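Epimerase family protein SDR39U1 (Homo sapiens, PDB 4B4O) probably acts as an NADP-dependent oxidoreductase of the short-chain dehydrogenase/reductase superfamily, and binds NADPH in its Rossmann-type domain. Local coordinates at residues R32-G35 with I39-D42; W103-G108 with A141-P146; V3-G8 with T14-L19; C52-N57 with H204-N209. The protein carries 3 engineered substitutions. One frame throughout, in Å; residues are numbered along the deposited sequence.

Contact 1: R32-G35 with I39-D42; sequences RKPG and ITWD. With NDP (NADPH dihydro-nicotinamide-adenine-dinucleotide phosphate), chain I.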
# COMPACT_ATOMS: atom_id res chain seq x y z
N ARG A 32 4.53 -7.13 -16.30
CA ARG A 32 3.88 -7.32 -17.59
C ARG A 32 4.85 -7.23 -18.75
O ARG A 32 4.58 -7.74 -19.83
CB ARG A 32 2.78 -6.30 -17.79
CG ARG A 32 1.54 -6.60 -16.98
CD ARG A 32 0.59 -5.42 -17.01
NE ARG A 32 1.23 -4.24 -16.45
CZ ARG A 32 0.73 -3.02 -16.49
NH1 ARG A 32 -0.43 -2.78 -17.06
NH2 ARG A 32 1.43 -2.04 -15.95
N LYS A 33 5.97 -6.55 -18.54
CA LYS A 33 6.95 -6.32 -19.60
C LYS A 33 8.25 -7.03 -19.22
O LYS A 33 8.68 -6.96 -18.07
CB LYS A 33 7.16 -4.80 -19.83
CG LYS A 33 6.50 -4.17 -21.08
CD LYS A 33 5.08 -4.68 -21.43
CE LYS A 33 4.55 -4.12 -22.76
NZ LYS A 33 3.44 -4.98 -23.29
N PRO A 34 8.87 -7.73 -20.18
CA PRO A 34 10.04 -8.54 -19.83
C PRO A 34 11.26 -7.67 -19.59
O PRO A 34 11.19 -6.44 -19.71
CB PRO A 34 10.24 -9.43 -21.06
CG PRO A 34 9.72 -8.60 -22.19
CD PRO A 34 8.57 -7.80 -21.62
N GLY A 35 12.37 -8.33 -19.26
CA GLY A 35 13.63 -7.63 -19.07
C GLY A 35 14.51 -8.28 -18.01
O GLY A 35 14.18 -9.36 -17.49
N ILE A 39 10.68 -11.73 -14.50
CA ILE A 39 9.94 -12.62 -15.36
C ILE A 39 8.54 -12.05 -15.57
O ILE A 39 8.05 -11.30 -14.75
CB ILE A 39 9.87 -14.08 -14.79
CG1 ILE A 39 9.04 -14.17 -13.49
CG2 ILE A 39 11.28 -14.60 -14.47
CD1 ILE A 39 8.67 -15.58 -13.07
N THR A 40 7.91 -12.41 -16.68
CA THR A 40 6.56 -11.93 -16.98
C THR A 40 5.48 -12.83 -16.38
O THR A 40 5.73 -13.97 -15.99
CB THR A 40 6.32 -11.84 -18.49
OG1 THR A 40 6.42 -13.14 -19.05
CG2 THR A 40 7.33 -10.94 -19.15
N TRP A 41 4.26 -12.31 -16.32
CA TRP A 41 3.09 -13.08 -15.85
C TRP A 41 2.83 -14.26 -16.72
O TRP A 41 2.57 -15.36 -16.23
CB TRP A 41 1.84 -12.20 -15.74
CG TRP A 41 2.05 -11.13 -14.69
CD1 TRP A 41 2.38 -9.80 -14.89
CD2 TRP A 41 2.04 -11.29 -13.23
NE1 TRP A 41 2.54 -9.14 -13.70
CE2 TRP A 41 2.35 -9.97 -12.67
CE3 TRP A 41 1.80 -12.34 -12.36
CZ2 TRP A 41 2.40 -9.75 -11.31
CZ3 TRP A 41 1.87 -12.10 -10.99
CH2 TRP A 41 2.16 -10.84 -10.48
N ASP A 42 2.95 -14.07 -18.03
CA ASP A 42 2.78 -15.16 -18.97
C ASP A 42 3.79 -16.27 -18.72
O ASP A 42 3.47 -17.45 -18.82
CB ASP A 42 2.90 -14.66 -20.42
CG ASP A 42 1.72 -13.80 -20.85
OD1 ASP A 42 0.70 -13.74 -20.11
OD2 ASP A 42 1.82 -13.18 -21.92
PA NDP I . 2.19 1.30 -8.47
O1A NDP I . 1.03 1.70 -9.42
O2A NDP I . 3.45 2.18 -8.38
O5B NDP I . 2.82 -0.16 -8.86
C5B NDP I . 1.93 -1.11 -9.42
C4B NDP I . 2.73 -2.06 -10.27
O4B NDP I . 1.85 -3.13 -10.63
C3B NDP I . 3.24 -1.39 -11.55
O3B NDP I . 4.66 -1.07 -11.50
C2B NDP I . 2.97 -2.42 -12.64
O2B NDP I . 4.10 -3.22 -12.90
C1B NDP I . 1.94 -3.33 -12.03
N9A NDP I . 0.66 -2.96 -12.64
C8A NDP I . 0.09 -1.73 -12.89
N7A NDP I . -1.13 -1.92 -13.55
C5A NDP I . -1.30 -3.26 -13.72
C6A NDP I . -2.30 -4.16 -14.30
N6A NDP I . -3.44 -3.69 -14.84
N1A NDP I . -2.07 -5.49 -14.27
C2A NDP I . -0.92 -5.98 -13.73
N3A NDP I . 0.04 -5.22 -13.15
C4A NDP I . -0.12 -3.92 -13.12
O3 NDP I . 1.41 1.12 -7.06
PN NDP I . 2.13 1.24 -5.62
O1N NDP I . 3.57 0.76 -5.75
O2N NDP I . 1.90 2.61 -5.07
O5D NDP I . 1.25 0.19 -4.72
C5D NDP I . 1.37 -1.20 -5.11
C4D NDP I . 0.22 -2.04 -4.57
O4D NDP I . -0.00 -1.56 -3.25
C3D NDP I . -1.11 -1.86 -5.31
O3D NDP I . -1.81 -3.14 -5.42
C2D NDP I . -1.88 -0.83 -4.47
O2D NDP I . -3.30 -0.98 -4.36
C1D NDP I . -1.35 -1.13 -3.09
N1N NDP I . -1.45 0.02 -2.17
C2N NDP I . -0.85 1.19 -2.44
C3N NDP I . -0.95 2.26 -1.58
C7N NDP I . -0.26 3.52 -1.92
O7N NDP I . 0.62 3.48 -2.79
N7N NDP I . -0.57 4.66 -1.31
C4N NDP I . -1.66 2.14 -0.28
C5N NDP I . -2.26 0.82 -0.07
C6N NDP I . -2.12 -0.17 -1.02
P2B NDP I . 4.49 -3.58 -14.48
O1X NDP I . 3.52 -4.66 -14.91
O2X NDP I . 4.33 -2.27 -15.30
O3X NDP I . 5.92 -4.09 -14.19
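P34 packs against T40, and R32 against W41. The closer-packed part is mostly apolar. The T40 methyl, CG2, lies against the proline ring, 3.7 Å from P34 CA, and the buried indole of W41 brings its CD1 within 3.9 Å of R32 CG; the same CD1 comes up obliquely to R32 N, at 3.7 Å. Threonine suits its place because its two branches do different work: CG2 packs on the proline while OG1 caps the backbone N of E43, making T40 the N-cap of helix 41-47. The loop follows strand 26-31, the second strand of the Rossmann fold in chain order, where many NADP-dependent enzymes place a basic residue to read the 2'-phosphate. R32 does so here. Its backbone N and its NE, the latter at 2.8 Å, both donate to O1X of NADPH, and NH2 donates to O2X at 3.0 Å. A bend at chi3 (-60°) carries the guanidinium over the adenine, whose C5A sits 3.4 Å above its plane, with P2B at its edge. Such a long, flat cation can thus meet base and phosphate together. The solvent side is looser: K33's side chain starts away from the 39-42 segment and comes no nearer than 6.2 Å.

Contact 2: W103-G108 with A141-P146; sequences WVLVTG and AAARLP. With NDP (NADPH dihydro-nicotinamide-adenine-dinucleotide phosphate), chain I.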
# COMPACT_ATOMS: atom_id res chain seq x y z
N TRP A 103 5.03 -15.61 2.23
CA TRP A 103 4.13 -15.05 1.17
C TRP A 103 3.37 -13.87 1.71
O TRP A 103 2.58 -13.99 2.63
CB TRP A 103 3.17 -16.14 0.71
CG TRP A 103 1.94 -15.77 -0.11
CD1 TRP A 103 0.65 -16.22 0.08
CD2 TRP A 103 1.85 -14.96 -1.34
NE1 TRP A 103 -0.20 -15.75 -0.88
CE2 TRP A 103 0.45 -15.00 -1.76
CE3 TRP A 103 2.75 -14.24 -2.10
CZ2 TRP A 103 -0.01 -14.32 -2.88
CZ3 TRP A 103 2.27 -13.56 -3.23
CH2 TRP A 103 0.92 -13.59 -3.60
N VAL A 104 3.66 -12.70 1.16
CA VAL A 104 3.19 -11.45 1.72
C VAL A 104 2.42 -10.64 0.70
O VAL A 104 2.91 -10.43 -0.40
CB VAL A 104 4.37 -10.63 2.22
CG1 VAL A 104 3.87 -9.36 2.90
CG2 VAL A 104 5.24 -11.50 3.11
N LEU A 105 1.22 -10.18 1.07
CA LEU A 105 0.38 -9.36 0.19
C LEU A 105 0.19 -8.00 0.78
O LEU A 105 0.12 -7.85 2.00
CB LEU A 105 -0.99 -10.01 0.01
CG LEU A 105 -1.92 -9.31 -0.98
CD1 LEU A 105 -1.27 -9.21 -2.35
CD2 LEU A 105 -3.22 -10.07 -1.07
N VAL A 106 0.14 -6.99 -0.09
CA VAL A 106 -0.20 -5.63 0.34
C VAL A 106 -1.61 -5.37 -0.10
O VAL A 106 -1.94 -5.51 -1.28
CB VAL A 106 0.74 -4.54 -0.24
CG1 VAL A 106 0.15 -3.16 -0.05
CG2 VAL A 106 2.12 -4.60 0.39
N THR A 107 -2.47 -5.02 0.85
CA THR A 107 -3.80 -4.51 0.51
C THR A 107 -3.96 -3.15 1.21
O THR A 107 -2.97 -2.40 1.32
CB THR A 107 -4.90 -5.53 0.85
OG1 THR A 107 -5.01 -5.68 2.27
CG2 THR A 107 -4.56 -6.88 0.24
N GLY A 108 -5.17 -2.79 1.63
CA GLY A 108 -5.42 -1.43 2.07
C GLY A 108 -6.29 -1.27 3.29
O GLY A 108 -7.07 -2.14 3.64
N ALA A 141 -8.65 -13.01 -0.07
CA ALA A 141 -9.11 -14.38 -0.34
C ALA A 141 -8.27 -15.02 -1.45
O ALA A 141 -7.98 -16.22 -1.41
CB ALA A 141 -10.57 -14.39 -0.73
N ALA A 142 -7.92 -14.22 -2.45
CA ALA A 142 -7.19 -14.69 -3.60
C ALA A 142 -5.79 -15.15 -3.20
O ALA A 142 -5.22 -16.06 -3.82
CB ALA A 142 -7.14 -13.60 -4.65
N ALA A 143 -5.24 -14.53 -2.17
CA ALA A 143 -3.90 -14.86 -1.70
C ALA A 143 -3.86 -16.08 -0.79
O ALA A 143 -2.78 -16.62 -0.54
CB ALA A 143 -3.29 -13.66 -0.97
N ARG A 144 -5.01 -16.49 -0.24
CA ARG A 144 -5.00 -17.39 0.91
C ARG A 144 -4.61 -18.81 0.51
O ARG A 144 -5.28 -19.44 -0.28
CB ARG A 144 -6.37 -17.39 1.61
CG ARG A 144 -6.59 -18.32 2.85
CD ARG A 144 -7.64 -17.67 3.71
NE ARG A 144 -7.25 -16.36 4.26
CZ ARG A 144 -7.93 -15.20 4.17
NH1 ARG A 144 -9.12 -15.10 3.59
NH2 ARG A 144 -7.38 -14.09 4.70
N LEU A 145 -3.53 -19.30 1.08
CA LEU A 145 -3.05 -20.65 0.88
C LEU A 145 -3.63 -21.54 1.96
O LEU A 145 -3.74 -21.12 3.11
CB LEU A 145 -1.53 -20.72 0.99
CG LEU A 145 -0.65 -19.80 0.12
CD1 LEU A 145 0.83 -19.89 0.52
CD2 LEU A 145 -0.84 -20.16 -1.35
N PRO A 146 -4.05 -22.76 1.59
CA PRO A 146 -4.35 -23.70 2.64
C PRO A 146 -3.02 -24.23 3.15
O PRO A 146 -2.01 -24.18 2.43
CB PRO A 146 -5.14 -24.83 1.90
CG PRO A 146 -4.58 -24.82 0.50
CD PRO A 146 -4.13 -23.38 0.24
PA NDP I . 2.19 1.30 -8.47
O1A NDP I . 1.03 1.70 -9.42
O2A NDP I . 3.45 2.18 -8.38
O5B NDP I . 2.82 -0.16 -8.86
C5B NDP I . 1.93 -1.11 -9.42
C4B NDP I . 2.73 -2.06 -10.27
O4B NDP I . 1.85 -3.13 -10.63
C3B NDP I . 3.24 -1.39 -11.55
O3B NDP I . 4.66 -1.07 -11.50
C2B NDP I . 2.97 -2.42 -12.64
O2B NDP I . 4.10 -3.22 -12.90
C1B NDP I . 1.94 -3.33 -12.03
N9A NDP I . 0.66 -2.96 -12.64
C8A NDP I . 0.09 -1.73 -12.89
N7A NDP I . -1.13 -1.92 -13.55
C5A NDP I . -1.30 -3.26 -13.72
C6A NDP I . -2.30 -4.16 -14.30
N6A NDP I . -3.44 -3.69 -14.84
N1A NDP I . -2.07 -5.49 -14.27
C2A NDP I . -0.92 -5.98 -13.73
N3A NDP I . 0.04 -5.22 -13.15
C4A NDP I . -0.12 -3.92 -13.12
O3 NDP I . 1.41 1.12 -7.06
PN NDP I . 2.13 1.24 -5.62
O1N NDP I . 3.57 0.76 -5.75
O2N NDP I . 1.90 2.61 -5.07
O5D NDP I . 1.25 0.19 -4.72
C5D NDP I . 1.37 -1.20 -5.11
C4D NDP I . 0.22 -2.04 -4.57
O4D NDP I . -0.00 -1.56 -3.25
C3D NDP I . -1.11 -1.86 -5.31
O3D NDP I . -1.81 -3.14 -5.42
C2D NDP I . -1.88 -0.83 -4.47
O2D NDP I . -3.30 -0.98 -4.36
C1D NDP I . -1.35 -1.13 -3.09
N1N NDP I . -1.45 0.02 -2.17
C2N NDP I . -0.85 1.19 -2.44
C3N NDP I . -0.95 2.26 -1.58
C7N NDP I . -0.26 3.52 -1.92
O7N NDP I . 0.62 3.48 -2.79
N7N NDP I . -0.57 4.66 -1.31
C4N NDP I . -1.66 2.14 -0.28
C5N NDP I . -2.26 0.82 -0.07
C6N NDP I . -2.12 -0.17 -1.02
P2B NDP I . 4.49 -3.58 -14.48
O1X NDP I . 3.52 -4.66 -14.91
O2X NDP I . 4.33 -2.27 -15.30
O3X NDP I . 5.92 -4.09 -14.19
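W103, on strand 102-108, reaches A143 near the C-terminal end of helix 131-143 through one polar bond and several apolar touches. The polar part is the indole N-H. NE1 donates to A143 O at 2.7 Å with an N-H...O angle of 162°. The oxygen lies practically in the ring plane, and the donor approaches within the carbonyl plane, on a lone pair, at a C=O...N angle of 131°. CG of W103 stands opposite the backbone N (chi1 165°), which sends the large ring out from the strand to the end of the helix. Apolar contacts lie beside this bond. A143 CB rests 3.9 Å from W103 CZ2 and 3.6 Å from L105 CD2, and so touches both strand side chains; alanine offers a methyl small enough to let the helix backbone come near. Beyond the helix, L145 CD1 meets W103 CD1 at 3.7 Å, in an oblique approach. Cofactor contacts gather farther along the strand, where T107 O lies 3.3 Å from C6N of the nicotinamide ring and V106 CG1 touches the ribose oxygen O4D. T107 OG1, for its part, bonds E140 of the same helix. Buried tryptophan is well suited here: its single side-chain N-H serves a carbonyl near a helix end, where few helical amides remain to bond it, while its carbon surface fills the apolar surroundings.

Contact 3: V3-G8 with T14-L19; sequences VLVGGG and TALTQL. With NDP (NADPH dihydro-nicotinamide-adenine-dinucleotide phosphate), chain I.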
# COMPACT_ATOMS: atom_id res chain seq x y z
N VAL A 3 13.87 -13.18 -3.07
CA VAL A 3 12.47 -12.72 -3.01
C VAL A 3 11.90 -12.41 -4.39
O VAL A 3 12.52 -11.73 -5.18
CB VAL A 3 12.31 -11.44 -2.13
CG1 VAL A 3 10.84 -11.11 -1.96
CG2 VAL A 3 13.00 -11.60 -0.79
N LEU A 4 10.72 -12.95 -4.68
CA LEU A 4 10.01 -12.71 -5.94
C LEU A 4 8.97 -11.63 -5.70
O LEU A 4 8.10 -11.81 -4.86
CB LEU A 4 9.33 -14.01 -6.41
CG LEU A 4 8.65 -14.04 -7.79
CD1 LEU A 4 9.67 -13.72 -8.86
CD2 LEU A 4 8.01 -15.40 -8.05
N VAL A 5 9.07 -10.50 -6.39
CA VAL A 5 8.15 -9.38 -6.13
C VAL A 5 7.26 -9.09 -7.32
O VAL A 5 7.69 -8.45 -8.28
CB VAL A 5 8.87 -8.08 -5.71
CG1 VAL A 5 7.85 -6.96 -5.58
CG2 VAL A 5 9.64 -8.28 -4.42
N GLY A 6 6.01 -9.51 -7.23
CA GLY A 6 5.03 -9.19 -8.24
C GLY A 6 4.68 -7.71 -8.23
O GLY A 6 4.40 -7.13 -7.18
N GLY A 7 4.71 -7.09 -9.41
CA GLY A 7 4.46 -5.66 -9.52
C GLY A 7 5.55 -4.81 -8.92
O GLY A 7 5.36 -3.62 -8.68
N GLY A 8 6.72 -5.40 -8.73
CA GLY A 8 7.84 -4.71 -8.08
C GLY A 8 8.50 -3.56 -8.83
O GLY A 8 9.39 -2.92 -8.29
N THR A 14 9.85 -0.50 -5.87
CA THR A 14 11.17 0.02 -6.06
C THR A 14 11.84 0.30 -4.72
O THR A 14 13.03 0.06 -4.56
CB THR A 14 11.13 1.28 -6.93
OG1 THR A 14 10.60 0.93 -8.22
CG2 THR A 14 12.51 1.86 -7.10
N ALA A 15 11.08 0.82 -3.77
CA ALA A 15 11.62 1.06 -2.44
C ALA A 15 11.90 -0.28 -1.78
O ALA A 15 12.93 -0.44 -1.13
CB ALA A 15 10.66 1.90 -1.61
N LEU A 16 11.01 -1.24 -1.94
CA LEU A 16 11.18 -2.56 -1.31
C LEU A 16 12.42 -3.27 -1.86
O LEU A 16 13.18 -3.87 -1.10
CB LEU A 16 9.95 -3.45 -1.49
CG LEU A 16 10.00 -4.87 -0.87
CD1 LEU A 16 10.33 -4.91 0.60
CD2 LEU A 16 8.66 -5.55 -1.04
N THR A 17 12.62 -3.15 -3.16
CA THR A 17 13.78 -3.75 -3.79
C THR A 17 15.08 -3.13 -3.24
O THR A 17 16.00 -3.87 -2.88
CB THR A 17 13.67 -3.65 -5.32
OG1 THR A 17 12.62 -4.51 -5.78
CG2 THR A 17 14.98 -4.04 -5.98
N GLN A 18 15.13 -1.81 -3.13
CA GLN A 18 16.34 -1.15 -2.63
C GLN A 18 16.64 -1.64 -1.23
O GLN A 18 17.79 -1.90 -0.90
CB GLN A 18 16.27 0.40 -2.67
N LEU A 19 15.62 -1.77 -0.38
CA LEU A 19 15.85 -2.13 1.03
C LEU A 19 16.25 -3.61 1.16
O LEU A 19 17.20 -3.93 1.87
CB LEU A 19 14.62 -1.81 1.93
CG LEU A 19 14.74 -2.11 3.45
CD1 LEU A 19 15.92 -1.37 4.07
CD2 LEU A 19 13.44 -1.84 4.19
PA NDP I . 2.19 1.30 -8.47
O1A NDP I . 1.03 1.70 -9.42
O2A NDP I . 3.45 2.18 -8.38
O5B NDP I . 2.82 -0.16 -8.86
C5B NDP I . 1.93 -1.11 -9.42
C4B NDP I . 2.73 -2.06 -10.27
O4B NDP I . 1.85 -3.13 -10.63
C3B NDP I . 3.24 -1.39 -11.55
O3B NDP I . 4.66 -1.07 -11.50
C2B NDP I . 2.97 -2.42 -12.64
O2B NDP I . 4.10 -3.22 -12.90
C1B NDP I . 1.94 -3.33 -12.03
N9A NDP I . 0.66 -2.96 -12.64
C8A NDP I . 0.09 -1.73 -12.89
N7A NDP I . -1.13 -1.92 -13.55
C5A NDP I . -1.30 -3.26 -13.72
C6A NDP I . -2.30 -4.16 -14.30
N6A NDP I . -3.44 -3.69 -14.84
N1A NDP I . -2.07 -5.49 -14.27
C2A NDP I . -0.92 -5.98 -13.73
N3A NDP I . 0.04 -5.22 -13.15
C4A NDP I . -0.12 -3.92 -13.12
O3 NDP I . 1.41 1.12 -7.06
PN NDP I . 2.13 1.24 -5.62
O1N NDP I . 3.57 0.76 -5.75
O2N NDP I . 1.90 2.61 -5.07
O5D NDP I . 1.25 0.19 -4.72
C5D NDP I . 1.37 -1.20 -5.11
C4D NDP I . 0.22 -2.04 -4.57
O4D NDP I . -0.00 -1.56 -3.25
C3D NDP I . -1.11 -1.86 -5.31
O3D NDP I . -1.81 -3.14 -5.42
C2D NDP I . -1.88 -0.83 -4.47
O2D NDP I . -3.30 -0.98 -4.36
C1D NDP I . -1.35 -1.13 -3.09
N1N NDP I . -1.45 0.02 -2.17
C2N NDP I . -0.85 1.19 -2.44
C3N NDP I . -0.95 2.26 -1.58
C7N NDP I . -0.26 3.52 -1.92
O7N NDP I . 0.62 3.48 -2.79
N7N NDP I . -0.57 4.66 -1.31
C4N NDP I . -1.66 2.14 -0.28
C5N NDP I . -2.26 0.82 -0.07
C6N NDP I . -2.12 -0.17 -1.02
P2B NDP I . 4.49 -3.58 -14.48
O1X NDP I . 3.52 -4.66 -14.91
O2X NDP I . 4.33 -2.27 -15.30
O3X NDP I . 5.92 -4.09 -14.19
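V5 turns CG2 beside its backbone N (chi1 175°, with CG1 opposite that N), while L16 runs out with CG opposite its own N (chi1 180°), and the two branches meet as V5 CG2 and L16 CD2 at 4.5 Å. This is a light apolar touch between strand 2-6 and helix 11-22. Past the strand, a type II turn from V5 to G8 is closed by G8 N bonding V5 O. Glycine fits both of its last positions. G7 has positive phi (69°), and a CB there would crowd the ribose oxygen O4B of NADPH; a CB on G8 would run into V5 CG1. The bare backbone therefore lets the cofactor come close, with G7 O 3.4 Å from C4B. G8 O approaches T14 N at 3.5 Å, at too poor an angle to bond it. The threonine hydroxyls bond carbonyls one turn back, T14 OG1 that of G10, just before the helix, and T17 OG1 that of G13 within it. G8, G10 and G13 match the glycine-rich GxGxxG pattern of dinucleotide-binding domains. Together strand and helix begin the first beta-alpha-beta unit: V3 and V5 pair with strand 26-31, L4 pairs with strand 54-57, T17 leans on V27 and L29, and L16 meets T203 of helix 195-207.

Contact 4: C52-N57 with H204-N209; sequences CDAAVN and HALEAN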
# COMPACT_ATOMS: atom_id res chain seq x y z
N CYS A 52 12.72 -19.33 -5.25
CA CYS A 52 12.68 -18.25 -4.33
C CYS A 52 12.33 -18.75 -2.93
O CYS A 52 11.64 -19.77 -2.78
CB CYS A 52 11.69 -17.18 -4.78
SG CYS A 52 9.98 -17.77 -4.87
N ASP A 53 12.81 -18.02 -1.93
CA ASP A 53 12.54 -18.35 -0.52
C ASP A 53 11.28 -17.64 -0.03
O ASP A 53 10.67 -18.05 0.96
CB ASP A 53 13.73 -17.93 0.33
CG ASP A 53 15.03 -18.56 -0.14
OD1 ASP A 53 15.14 -19.79 -0.01
OD2 ASP A 53 15.91 -17.80 -0.61
N ALA A 54 10.91 -16.56 -0.71
CA ALA A 54 9.78 -15.74 -0.31
C ALA A 54 9.19 -15.01 -1.51
O ALA A 54 9.87 -14.79 -2.50
CB ALA A 54 10.19 -14.76 0.76
N ALA A 55 7.92 -14.66 -1.41
CA ALA A 55 7.23 -13.95 -2.49
C ALA A 55 6.36 -12.82 -1.93
O ALA A 55 5.81 -12.93 -0.83
CB ALA A 55 6.41 -14.93 -3.32
N VAL A 56 6.23 -11.75 -2.71
CA VAL A 56 5.39 -10.60 -2.38
C VAL A 56 4.59 -10.22 -3.61
O VAL A 56 5.13 -10.28 -4.71
CB VAL A 56 6.23 -9.37 -2.00
CG1 VAL A 56 5.32 -8.21 -1.64
CG2 VAL A 56 7.18 -9.67 -0.86
N ASN A 57 3.33 -9.82 -3.45
CA ASN A 57 2.61 -9.20 -4.56
C ASN A 57 2.22 -7.74 -4.28
O ASN A 57 1.61 -7.43 -3.25
CB ASN A 57 1.35 -9.97 -4.95
CG ASN A 57 0.86 -9.59 -6.33
OD1 ASN A 57 1.61 -9.13 -7.16
ND2 ASN A 57 -0.40 -9.78 -6.57
N HIS A 204 10.50 -6.99 7.24
CA HIS A 204 10.44 -7.68 8.50
C HIS A 204 9.54 -8.89 8.40
O HIS A 204 9.84 -9.94 8.99
CB HIS A 204 9.96 -6.70 9.58
CG HIS A 204 10.10 -7.23 10.97
ND1 HIS A 204 11.26 -7.59 11.48
CD2 HIS A 204 9.15 -7.44 11.96
CE1 HIS A 204 11.08 -8.01 12.73
NE2 HIS A 204 9.79 -7.91 13.03
N ALA A 205 8.43 -8.77 7.67
CA ALA A 205 7.52 -9.89 7.46
C ALA A 205 8.23 -11.03 6.73
O ALA A 205 8.14 -12.19 7.09
CB ALA A 205 6.28 -9.47 6.69
N LEU A 206 9.01 -10.66 5.71
CA LEU A 206 9.78 -11.63 4.95
C LEU A 206 10.88 -12.30 5.78
O LEU A 206 11.11 -13.47 5.63
CB LEU A 206 10.37 -10.99 3.69
CG LEU A 206 9.36 -10.53 2.63
CD1 LEU A 206 9.98 -9.63 1.57
CD2 LEU A 206 8.77 -11.74 1.96
N GLU A 207 11.55 -11.57 6.66
CA GLU A 207 12.71 -12.11 7.36
C GLU A 207 12.35 -12.85 8.64
O GLU A 207 12.89 -13.90 8.93
CB GLU A 207 13.68 -10.99 7.73
CG GLU A 207 14.36 -10.34 6.54
CD GLU A 207 15.30 -9.21 6.93
OE1 GLU A 207 15.32 -8.81 8.10
OE2 GLU A 207 16.05 -8.72 6.07
N ALA A 208 11.45 -12.27 9.44
CA ALA A 208 11.17 -12.75 10.78
C ALA A 208 10.11 -13.85 10.70
O ALA A 208 8.97 -13.60 10.30
CB ALA A 208 10.69 -11.58 11.63
N ASN A 209 10.46 -15.05 11.13
CA ASN A 209 9.54 -16.17 10.94
C ASN A 209 8.46 -16.34 12.04
O ASN A 209 7.70 -17.30 11.99
CB ASN A 209 10.30 -17.48 10.67
CG ASN A 209 10.96 -18.03 11.91
OD1 ASN A 209 10.80 -17.47 13.00
ND2 ASN A 209 11.71 -19.13 11.75
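This is a buried, wholly apolar helix-on-sheet contact in which L206, near the end of helix 195-207, presses onto strand 54-57 inside the parallel sheet. L206 alone makes the contact from the helix segment, and its two methyls reach two residues of the strand. CD2 reaches A54 CB at 3.5 Å, while CD1 meets V56 CG2 at 3.7 Å. CD2 also stays near that same valine branch, at 3.8 Å, so that V56 CG2 touches both arms of the leucine fork. The leucine stands with CG opposite its carbonyl carbon (chi1 -66°) and continues extended (chi2 167°), which carries both methyls down to the strand, and the side chains of L206 and V56 cross at about a right angle. A54 suits the helix side because a single methyl leaves room for CD2, and the branched V56 offers CG2 to the same helix. A55, between them, points away from the helix and touches W103 of the neighbouring strand 102-108. L206 also touches V3 and V104, so one leucine touches three adjacent strands, 2-6, 54-57 and 102-108. The helix has polar ties as well: E207 makes a salt bridge with R23 and bonds H25, which links the helix to the region between helix 11-22 and strand 26-31. A central parallel sheet of small and branched residues, covered by helices on its faces, is the layered alpha/beta build of the Rossmann fold.

Starting from the N terminus, contact 3 closes the short glycine-rich loop between strand 2-6 and helix 11-22. Contact 1 then closes a second small loop, between the end of strand 26-31 and the start of helix 41-47. Contact 4 opens on strand 54-57 and closes only at helix 195-207, and contact 2 is nested within that long excursion. No two contacts cross. All four reach one parallel sheet, in which strand 54-57 of contact 4 lies between strands 2-6 of contact 3 and 102-108 of contact 2. W41 of contact 1 packs on G6, G7 and N57, while contacts 1, 2 and 3 touch different parts of the same NADPH.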